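Local coordinates for glycosyl hydrolase family 61, 2 protein (Heterobasidion irregulare TC 32-1, PDB 5NNS), which cleaves crystalline and amorphous cellulose-type polysaccharides by copper-dependent oxidation of glycosidic bonds, oxidising the C1 carbon and using oxygen or hydrogen peroxide as cosubstrate, at residues T22-D34 and C49-A63. Residues are numbered along the deposited sequence; the frame is centred on the assembly and turned at random.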
ATOM      1  N   THR A  22      15.957 -13.653  -8.592  1.00 28.52           N
ATOM      2  CA  THR A  22      14.991 -14.249  -9.511  1.00 28.15           C
ATOM      3  C   THR A  22      13.746 -14.729  -8.756  1.00 27.20           C
ATOM      4  O   THR A  22      13.856 -15.142  -7.601  1.00 26.82           O
ATOM      5  CB  THR A  22      15.615 -15.423 -10.303  1.00 28.78           C
ATOM      6  OG1 THR A  22      14.700 -15.853 -11.318  1.00 29.24           O
ATOM      7  CG2 THR A  22      15.963 -16.619  -9.393  1.00 28.98           C
ATOM      8  N   PRO A  23      12.556 -14.647  -9.393  1.00 26.64           N
ATOM      9  CA  PRO A  23      11.361 -15.158  -8.709  1.00 26.36           C
ATOM     10  C   PRO A  23      11.326 -16.686  -8.607  1.00 26.42           C
ATOM     11  O   PRO A  23      10.683 -17.213  -7.699  1.00 25.85           O
ATOM     12  CB  PRO A  23      10.198 -14.621  -9.560  1.00 26.11           C
ATOM     13  CG  PRO A  23      10.788 -14.320 -10.891  1.00 26.17           C
ATOM     14  CD  PRO A  23      12.214 -13.933 -10.640  1.00 26.45           C
ATOM     15  N   THR A  24      12.006 -17.377  -9.527  1.00 27.14           N
ATOM     16  CA  THR A  24      12.156 -18.834  -9.465  1.00 27.69           C
ATOM     17  C   THR A  24      12.704 -19.245  -8.102  1.00 27.02           C
ATOM     18  O   THR A  24      13.744 -18.738  -7.677  1.00 28.10           O
ATOM     19  CB  THR A  24      13.130 -19.358 -10.551  1.00 28.29           C
ATOM     20  OG1 THR A  24      12.743 -18.863 -11.837  1.00 28.76           O
ATOM     21  CG2 THR A  24      13.144 -20.885 -10.580  1.00 28.26           C
ATOM     22  N   GLY A  25      11.983 -20.130  -7.416  1.00 26.34           N
ATOM     23  CA  GLY A  25      12.381 -20.622  -6.098  1.00 26.02           C
ATOM     24  C   GLY A  25      11.785 -19.875  -4.916  1.00 25.98           C
ATOM     25  O   GLY A  25      11.708 -20.428  -3.815  1.00 25.77           O
ATOM     26  N   GLN A  26      11.373 -18.622  -5.119  1.00 25.27           N
ATOM     27  CA  GLN A  26      10.803 -17.823  -4.035  1.00 24.21           C
ATOM     28  C   GLN A  26       9.356 -18.242  -3.798  1.00 23.80           C
ATOM     29  O   GLN A  26       8.654 -18.641  -4.727  1.00 24.24           O
ATOM     30  CB  GLN A  26      10.901 -16.324  -4.345  1.00 24.01           C
ATOM     31  CG  GLN A  26      12.331 -15.834  -4.546  1.00 23.44           C
ATOM     32  CD  GLN A  26      12.510 -14.341  -4.293  1.00 23.27           C
ATOM     33  OE1 GLN A  26      12.068 -13.815  -3.272  1.00 23.13           O
ATOM     34  NE2 GLN A  26      13.177 -13.658  -5.212  1.00 22.81           N
ATOM     35  N   SER A  27       8.925 -18.175  -2.543  1.00 23.02           N
ATOM     36  CA  SER A  27       7.560 -18.511  -2.170  1.00 21.83           C
ATOM     37  C   SER A  27       7.107 -17.562  -1.067  1.00 21.51           C
ATOM     38  O   SER A  27       7.739 -17.477  -0.012  1.00 20.95           O
ATOM     39  CB  SER A  27       7.469 -19.965  -1.704  1.00 21.50           C
ATOM     40  OG  SER A  27       6.124 -20.406  -1.725  1.00 20.95           O
ATOM     41  N   THR A  28       6.022 -16.841  -1.324  1.00 21.08           N
ATOM     42  CA  THR A  28       5.542 -15.824  -0.399  1.00 21.04           C
ATOM     43  C   THR A  28       4.085 -15.473  -0.649  1.00 20.60           C
ATOM     44  O   THR A  28       3.550 -15.723  -1.732  1.00 20.63           O
ATOM     45  CB  THR A  28       6.405 -14.536  -0.474  1.00 21.45           C
ATOM     46  OG1 THR A  28       5.761 -13.469   0.237  1.00 21.58           O
ATOM     47  CG2 THR A  28       6.645 -14.103  -1.920  1.00 21.80           C
ATOM     48  N   ILE A  29       3.453 -14.885   0.363  1.00 20.12           N
ATOM     49  CA  ILE A  29       2.134 -14.272   0.188  1.00 19.64           C
ATOM     50  C   ILE A  29       2.196 -13.004  -0.675  1.00 18.95           C
ATOM     51  O   ILE A  29       1.175 -12.569  -1.216  1.00 19.07           O
ATOM     52  CB  ILE A  29       1.430 -13.963   1.530  1.00 19.92           C
ATOM     53  CG1 ILE A  29       2.215 -12.947   2.383  1.00 19.82           C
ATOM     54  CG2 ILE A  29       1.183 -15.253   2.301  1.00 19.76           C
ATOM     55  CD1 ILE A  29       1.386 -12.347   3.496  1.00 19.99           C
ATOM     56  N   GLN A  30       3.390 -12.426  -0.790  1.00 18.20           N
ATOM     57  CA  GLN A  30       3.594 -11.155  -1.466  1.00 17.94           C
ATOM     58  C   GLN A  30       3.755 -11.314  -2.980  1.00 17.94           C
ATOM     59  O   GLN A  30       4.352 -12.286  -3.446  1.00 18.47           O
ATOM     60  CB  GLN A  30       4.833 -10.469  -0.895  1.00 17.51           C
ATOM     61  CG  GLN A  30       4.797  -8.962  -1.014  1.00 17.28           C
ATOM     62  CD  GLN A  30       6.029  -8.301  -0.461  1.00 16.97           C
ATOM     63  OE1 GLN A  30       7.146  -8.795  -0.641  1.00 16.56           O
ATOM     64  NE2 GLN A  30       5.841  -7.163   0.203  1.00 16.40           N
ATOM     65  N   ARG A  31       3.222 -10.348  -3.732  1.00 17.63           N
ATOM     66  CA  ARG A  31       3.436 -10.272  -5.177  1.00 17.26           C
ATOM     67  C   ARG A  31       4.864  -9.823  -5.471  1.00 17.11           C
ATOM     68  O   ARG A  31       5.477  -9.099  -4.675  1.00 16.80           O
ATOM     69  CB  ARG A  31       2.437  -9.313  -5.843  1.00 17.36           C
ATOM     70  CG  ARG A  31       0.996  -9.805  -5.873  1.00 17.14           C
ATOM     71  CD  ARG A  31       0.880 -11.180  -6.520  1.00 17.15           C
ATOM     72  NE  ARG A  31      -0.470 -11.464  -7.012  1.00 17.00           N
ATOM     73  CZ  ARG A  31      -0.960 -11.092  -8.199  1.00 16.76           C
ATOM     74  NH1 ARG A  31      -0.234 -10.389  -9.069  1.00 16.71           N
ATOM     75  NH2 ARG A  31      -2.204 -11.425  -8.520  1.00 16.92           N
ATOM     76  N   GLU A  32       5.386 -10.270  -6.613  1.00 16.46           N
ATOM     77  CA  GLU A  32       6.774 -10.017  -6.989  1.00 16.16           C
ATOM     78  C   GLU A  32       7.012  -8.529  -7.194  1.00 15.91           C
ATOM     79  O   GLU A  32       6.269  -7.882  -7.919  1.00 16.29           O
ATOM     80  CB  GLU A  32       7.126 -10.776  -8.272  1.00 16.40           C
ATOM     81  CG  GLU A  32       8.457 -10.403  -8.921  1.00 16.61           C
ATOM     82  CD  GLU A  32       8.790 -11.262 -10.132  1.00 16.97           C
ATOM     83  OE1 GLU A  32       8.046 -12.225 -10.417  1.00 17.50           O
ATOM     84  OE2 GLU A  32       9.796 -10.974 -10.810  1.00 16.94           O
ATOM     85  N   TRP A  33       8.043  -8.001  -6.544  1.00 15.35           N
ATOM     86  CA  TRP A  33       8.535  -6.654  -6.816  1.00 14.93           C
ATOM     87  C   TRP A  33      10.051  -6.731  -6.919  1.00 14.82           C
ATOM     88  O   TRP A  33      10.703  -7.299  -6.051  1.00 14.53           O
ATOM     89  CB  TRP A  33       8.065  -5.663  -5.736  1.00 14.60           C
ATOM     90  CG  TRP A  33       8.468  -5.982  -4.310  1.00 14.35           C
ATOM     91  CD1 TRP A  33       7.963  -6.962  -3.507  1.00 14.22           C
ATOM     92  CD2 TRP A  33       9.434  -5.281  -3.522  1.00 14.10           C
ATOM     93  NE1 TRP A  33       8.564  -6.921  -2.273  1.00 14.07           N
ATOM     94  CE2 TRP A  33       9.467  -5.893  -2.253  1.00 14.05           C
ATOM     95  CE3 TRP A  33      10.272  -4.185  -3.766  1.00 14.25           C
ATOM     96  CZ2 TRP A  33      10.321  -5.461  -1.228  1.00 14.07           C
ATOM     97  CZ3 TRP A  33      11.121  -3.742  -2.743  1.00 14.14           C
ATOM     98  CH2 TRP A  33      11.132  -4.382  -1.489  1.00 14.19           C
ATOM     99  N   ASP A  34      10.605  -6.158  -7.984  1.00 15.31           N
ATOM    100  CA  ASP A  34      11.970  -6.478  -8.426  1.00 15.54           C
ATOM    101  C   ASP A  34      13.103  -5.530  -8.016  1.00 15.44           C
ATOM    102  O   ASP A  34      14.272  -5.914  -8.119  1.00 15.53           O
ATOM    103  CB  ASP A  34      11.978  -6.644  -9.947  1.00 16.23           C
ATOM    104  CG  ASP A  34      11.057  -7.767 -10.416  1.00 16.79           C
ATOM    105  OD1 ASP A  34      11.051  -8.833  -9.776  1.00 17.13           O
ATOM    106  OD2 ASP A  34      10.337  -7.582 -11.421  1.00 17.44           O
ATOM    107  N   CYS A  49       0.721  -3.120  -7.876  1.00 15.42           N
ATOM    108  CA  CYS A  49       1.546  -4.066  -7.113  1.00 15.69           C
ATOM    109  C   CYS A  49       3.033  -4.048  -7.466  1.00 15.77           C
ATOM    110  O   CYS A  49       3.750  -5.019  -7.210  1.00 15.71           O
ATOM    111  CB  CYS A  49       0.947  -5.470  -7.236  1.00 16.00           C
ATOM    112  SG  CYS A  49      -0.714  -5.568  -6.532  1.00 16.54           S
ATOM    113  N   ASN A  50       3.493  -2.909  -7.996  1.00 15.71           N
ATOM    114  CA  ASN A  50       4.892  -2.672  -8.368  1.00 15.43           C
ATOM    115  C   ASN A  50       5.291  -3.431  -9.630  1.00 15.45           C
ATOM    116  O   ASN A  50       4.472  -4.125 -10.223  1.00 15.28           O
ATOM    117  CB  ASN A  50       5.854  -2.992  -7.205  1.00 15.16           C
ATOM    118  CG  ASN A  50       6.971  -1.968  -7.066  1.00 14.92           C
ATOM    119  OD1 ASN A  50       7.492  -1.451  -8.066  1.00 14.58           O
ATOM    120  ND2 ASN A  50       7.357  -1.682  -5.826  1.00 14.64           N
ATOM    121  N   ILE A  51       6.546  -3.256 -10.041  1.00 15.73           N
ATOM    122  CA  ILE A  51       7.113  -3.916 -11.206  1.00 16.09           C
ATOM    123  C   ILE A  51       7.884  -5.172 -10.756  1.00 16.71           C
ATOM    124  O   ILE A  51       8.775  -5.063  -9.918  1.00 16.40           O
ATOM    125  CB  ILE A  51       8.060  -2.968 -11.981  1.00 15.99           C
ATOM    126  CG1 ILE A  51       7.268  -1.787 -12.566  1.00 15.97           C
ATOM    127  CG2 ILE A  51       8.784  -3.714 -13.105  1.00 16.06           C
ATOM    128  CD1 ILE A  51       8.122  -0.608 -12.999  1.00 15.96           C
ATOM    129  N   ASN A  52       7.575  -6.360 -11.289  1.00 17.30           N
ATOM    130  CA  ASN A  52       6.519  -6.584 -12.295  1.00 17.58           C
ATOM    131  C   ASN A  52       5.139  -6.858 -11.681  1.00 17.98           C
ATOM    132  O   ASN A  52       4.152  -6.933 -12.406  1.00 18.77           O
ATOM    133  CB  ASN A  52       6.915  -7.705 -13.271  1.00 17.63           C
ATOM    134  CG  ASN A  52       7.172  -9.040 -12.591  1.00 17.72           C
ATOM    135  OD1 ASN A  52       6.860  -9.240 -11.416  1.00 17.83           O
ATOM    136  ND2 ASN A  52       7.751  -9.965 -13.338  1.00 18.06           N
ATOM    137  N   GLY A  53       5.068  -7.019 -10.360  1.00 18.18           N
ATOM    138  CA  GLY A  53       3.802  -7.291  -9.673  1.00 18.46           C
ATOM    139  C   GLY A  53       3.272  -8.695  -9.914  1.00 18.96           C
ATOM    140  O   GLY A  53       2.115  -8.987  -9.601  1.00 18.50           O
ATOM    141  N   ALA A  54       4.131  -9.576 -10.429  1.00 19.64           N
ATOM    142  CA  ALA A  54       3.694 -10.868 -10.932  1.00 20.13           C
ATOM    143  C   ALA A  54       3.319 -11.817  -9.802  1.00 20.68           C
ATOM    144  O   ALA A  54       3.878 -11.766  -8.700  1.00 21.05           O
ATOM    145  CB  ALA A  54       4.772 -11.493 -11.804  1.00 20.26           C
ATOM    146  N   SER A  55       2.336 -12.660 -10.092  1.00 20.94           N
ATOM    147  CA  SER A  55       2.010 -13.810  -9.268  1.00 21.26           C
ATOM    148  C   SER A  55       3.161 -14.815  -9.338  1.00 21.47           C
ATOM    149  O   SER A  55       3.894 -14.854 -10.321  1.00 20.73           O
ATOM    150  CB  SER A  55       0.730 -14.452  -9.800  1.00 21.39           C
ATOM    151  OG  SER A  55       0.369 -15.599  -9.069  1.00 21.48           O
ATOM    152  N   LEU A  56       3.304 -15.625  -8.293  1.00 22.33           N
ATOM    153  CA  LEU A  56       4.316 -16.687  -8.255  1.00 23.54           C
ATOM    154  C   LEU A  56       3.769 -18.079  -8.629  1.00 24.14           C
ATOM    155  O   LEU A  56       4.437 -19.087  -8.389  1.00 23.89           O
ATOM    156  CB  LEU A  56       4.977 -16.723  -6.871  1.00 23.53           C
ATOM    157  CG  LEU A  56       5.678 -15.431  -6.437  1.00 23.51           C
ATOM    158  CD1 LEU A  56       6.135 -15.551  -4.996  1.00 23.74           C
ATOM    159  CD2 LEU A  56       6.854 -15.117  -7.347  1.00 23.60           C
ATOM    160  N   GLY A  57       2.571 -18.134  -9.214  1.00 24.99           N
ATOM    161  CA  GLY A  57       2.002 -19.387  -9.707  1.00 25.48           C
ATOM    162  C   GLY A  57       1.750 -20.394  -8.597  1.00 26.35           C
ATOM    163  O   GLY A  57       1.012 -20.108  -7.647  1.00 26.07           O
ATOM    164  N   SER A  58       2.370 -21.567  -8.714  1.00 26.97           N
ATOM    165  CA  SER A  58       2.250 -22.620  -7.700  1.00 27.93           C
ATOM    166  C   SER A  58       2.977 -22.274  -6.389  1.00 28.07           C
ATOM    167  O   SER A  58       2.585 -22.760  -5.327  1.00 27.99           O
ATOM    168  CB  SER A  58       2.770 -23.951  -8.249  1.00 27.98           C
ATOM    169  OG  SER A  58       4.061 -23.789  -8.803  1.00 28.40           O
ATOM    170  N   ALA A  59       4.022 -21.445  -6.467  1.00 27.99           N
ATOM    171  CA  ALA A  59       4.729 -20.952  -5.273  1.00 28.47           C
ATOM    172  C   ALA A  59       4.020 -19.785  -4.557  1.00 28.40           C
ATOM    173  O   ALA A  59       4.445 -19.386  -3.466  1.00 28.27           O
ATOM    174  CB  ALA A  59       6.157 -20.556  -5.630  1.00 28.60           C
ATOM    175  N   GLN A  60       2.953 -19.244  -5.156  1.00 27.80           N
ATOM    176  CA  GLN A  60       2.217 -18.118  -4.578  1.00 26.94           C
ATOM    177  C   GLN A  60       1.411 -18.575  -3.370  1.00 26.82           C
ATOM    178  O   GLN A  60       0.604 -19.497  -3.480  1.00 26.95           O
ATOM    179  CB  GLN A  60       1.272 -17.508  -5.622  1.00 26.44           C
ATOM    180  CG  GLN A  60       0.575 -16.218  -5.193  1.00 26.73           C
ATOM    181  CD  GLN A  60       1.541 -15.070  -4.958  1.00 26.16           C
ATOM    182  OE1 GLN A  60       2.368 -14.764  -5.810  1.00 26.23           O
ATOM    183  NE2 GLN A  60       1.436 -14.431  -3.802  1.00 25.93           N
ATOM    184  N   LYS A  61       1.631 -17.928  -2.227  1.00 26.46           N
ATOM    185  CA  LYS A  61       0.867 -18.197  -1.009  1.00 26.51           C
ATOM    186  C   LYS A  61      -0.213 -17.129  -0.803  1.00 25.46           C
ATOM    187  O   LYS A  61      -0.216 -16.102  -1.484  1.00 24.82           O
ATOM    188  CB  LYS A  61       1.795 -18.243   0.210  1.00 27.75           C
ATOM    189  CG  LYS A  61       3.028 -19.141   0.071  1.00 28.73           C
ATOM    190  CD  LYS A  61       3.449 -19.722   1.426  1.00 29.99           C
ATOM    191  CE  LYS A  61       4.926 -20.104   1.502  1.00 30.82           C
ATOM    192  NZ  LYS A  61       5.813 -18.991   1.963  1.00 31.49           N
ATOM    193  N   SER A  62      -1.142 -17.407   0.115  1.00 25.01           N
ATOM    194  CA  SER A  62      -2.119 -16.426   0.620  1.00 24.95           C
ATOM    195  C   SER A  62      -2.224 -16.556   2.147  1.00 24.69           C
ATOM    196  O   SER A  62      -2.187 -17.663   2.677  1.00 25.16           O
ATOM    197  CB  SER A  62      -3.509 -16.643   0.004  1.00 24.82           C
ATOM    198  OG  SER A  62      -3.534 -16.377  -1.388  1.00 24.97           O
ATOM    199  N   ALA A  63      -2.362 -15.430   2.848  1.00 24.20           N
ATOM    200  CA  ALA A  63      -2.506 -15.433   4.305  1.00 23.35           C
ATOM    201  C   ALA A  63      -3.980 -15.458   4.664  1.00 22.90           C
ATOM    202  O   ALA A  63      -4.731 -14.573   4.259  1.00 21.33           O
ATOM    203  CB  ALA A  63      -1.842 -14.209   4.908  1.00 23.39           C
TER
HETATM  204  O   HOH W   1       4.088  -6.333  -4.559  1.00 13.33           O
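Arg31 reaches over to the backbone of residues 53-55, its NH1 donating to Gly53 O at 2.8 Å nearly along the C=O axis and within the guanidinium plane, though bent at the hydrogen, while Ser55 CB sits over one face. A bend at chi2 (-55°) turns the chain that way. Next door the main chains pair: Glu32 N gives a straight bond to Ala54 O (3.0 Å, 170°), and Asp34 N binds Ile51 O at 2.9 Å. Glu32 CG and CD pack on Asn52 OD1 (CD-OD1 3.1 Å), carboxylate and amide planes 62° apart; OD1 faces two fellow acceptors there and takes its proton from Ala54 N, closing an Asx turn. Glu32 OE2 and Asp34 OD1 are only 2.7 Å apart, so one acid probably holds a proton. Toward the other end, Leu56 CD1 presses on Thr28 CG2 at a tight 3.4 Å. Ser27 OG donates to Ala59 O at 2.6 Å on a lone pair. Lys61 N binds Thr28 O. Further out, the Cys49-Cys170 disulfide ties in strand 165-176. Main-chain carbonyls thus hold together two almost wholly irregular segments of the 12-15 to 63-66 connection, Ala63 beginning the latter strand, and Arg31, through NE to Gln172 and NH2 to Cys96 O, links residues 53-55 to strand 165-176 and the Cys96 loop.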